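Local coordinates for hypothetical protein PurS (Thermus thermophilus, PDB 2DGB) that is a hypothetical protein of the PurS family, a small alpha/beta protein with two helices packed on a three-stranded antiparallel sheet, at residues 53-56 and 57-61. Residues are numbered along the deposited sequence; the frame is centred on the assembly and turned at random.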
# COMPACT_ATOMS: atom_id res chain seq x y z
N LEU A 53 10.83 18.33 8.40
CA LEU A 53 10.49 16.92 8.51
C LEU A 53 9.44 16.64 9.58
O LEU A 53 8.55 15.81 9.38
CB LEU A 53 11.74 16.09 8.81
CG LEU A 53 11.54 14.58 8.74
CD1 LEU A 53 11.20 14.18 7.32
CD2 LEU A 53 12.80 13.86 9.21
N LEU A 54 9.54 17.33 10.72
CA LEU A 54 8.58 17.11 11.79
C LEU A 54 7.19 17.50 11.32
O LEU A 54 6.24 16.75 11.50
CB LEU A 54 8.95 17.92 13.03
CG LEU A 54 9.66 17.11 14.12
CD1 LEU A 54 11.01 16.64 13.62
CD2 LEU A 54 9.83 17.97 15.37
N GLU A 55 7.09 18.68 10.73
CA GLU A 55 5.80 19.15 10.24
C GLU A 55 5.33 18.28 9.08
O GLU A 55 4.12 18.12 8.88
CB GLU A 55 5.89 20.60 9.78
CG GLU A 55 4.59 21.12 9.19
CD GLU A 55 4.70 22.54 8.70
OE1 GLU A 55 4.77 23.46 9.54
OE2 GLU A 55 4.71 22.74 7.46
N ALA A 56 6.26 17.72 8.33
CA ALA A 56 5.90 16.86 7.21
C ALA A 56 5.31 15.55 7.74
O ALA A 56 4.34 15.01 7.19
CB ALA A 56 7.12 16.57 6.34
N GLU A 57 5.90 15.03 8.81
CA GLU A 57 5.43 13.80 9.43
C GLU A 57 4.02 14.05 9.94
O GLU A 57 3.12 13.22 9.77
CB GLU A 57 6.35 13.40 10.59
CG GLU A 57 5.80 12.29 11.48
CD GLU A 57 6.06 10.89 10.94
OE1 GLU A 57 5.46 9.93 11.48
OE2 GLU A 57 6.86 10.74 9.99
N GLU A 58 3.83 15.22 10.55
CA GLU A 58 2.54 15.60 11.10
C GLU A 58 1.50 15.72 10.00
O GLU A 58 0.36 15.27 10.16
CB GLU A 58 2.64 16.93 11.84
CG GLU A 58 1.37 17.33 12.55
CD GLU A 58 1.52 18.62 13.33
OE1 GLU A 58 0.62 18.96 14.12
OE2 GLU A 58 2.55 19.31 13.14
N LYS A 59 1.88 16.35 8.89
CA LYS A 59 0.96 16.51 7.76
C LYS A 59 0.63 15.16 7.15
O LYS A 59 -0.51 14.91 6.77
CB LYS A 59 1.58 17.40 6.68
CG LYS A 59 1.68 18.87 7.06
CD LYS A 59 2.20 19.69 5.89
CE LYS A 59 2.08 21.18 6.14
NZ LYS A 59 2.40 21.95 4.91
N ALA A 60 1.63 14.29 7.06
CA ALA A 60 1.40 12.96 6.49
C ALA A 60 0.34 12.20 7.29
O ALA A 60 -0.59 11.63 6.72
CB ALA A 60 2.70 12.18 6.46
N LYS A 61 0.49 12.18 8.61
CA LYS A 61 -0.47 11.48 9.45
C LYS A 61 -1.84 12.16 9.45
O LYS A 61 -2.86 11.50 9.66
CB LYS A 61 0.06 11.39 10.89
CG LYS A 61 1.41 10.68 11.02
CD LYS A 61 1.51 9.88 12.31
CE LYS A 61 1.21 10.72 13.55
NZ LYS A 61 2.18 11.84 13.73
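E57 N donates to L53 O at 2.8 Å with an N-H...O angle of 153°, the first of four successive i to i+4 backbone bonds that define this turn-by-turn climb as alpha-helical. The E57 side chain touches L77 and L80 of strand 73-83, the strand that L53 also meets through L80. E58 N repeats the bond to L54 O at 3.0 Å. K59 N donates to E55 O (2.9 Å); with CG beside the backbone N and anti to the carbonyl carbon (chi1 -71°), K59 CG also packs against that oxygen, at 3.1 Å. The K59 chain then runs extended and passes aslant the equally extended E55. E55 OE2 lies 3.5 Å from K59 NZ, a long salt bridge, and nearer still to K59 CE (3.3 Å), so the carboxylate oxygen sits beside the end of the lysine chain. The stronger partners of both groups precede the helix: E51 N donates to E55 OE2 in the lead-in, and K59 NZ donates to P49 O at the end of strand 37-49. A60 N is the fourth donor, to A56 O at 2.8 Å, and K61 N continues the pattern to E57 O. A56 packs on Y4 of strand 3-12, and A60 on A6 of that strand and L77 of strand 73-83. The pattern is that of an alpha-helix laid on an antiparallel sheet, with A56 and A60 buried against the strands and an i, i+4 Glu-Lys pair on another side.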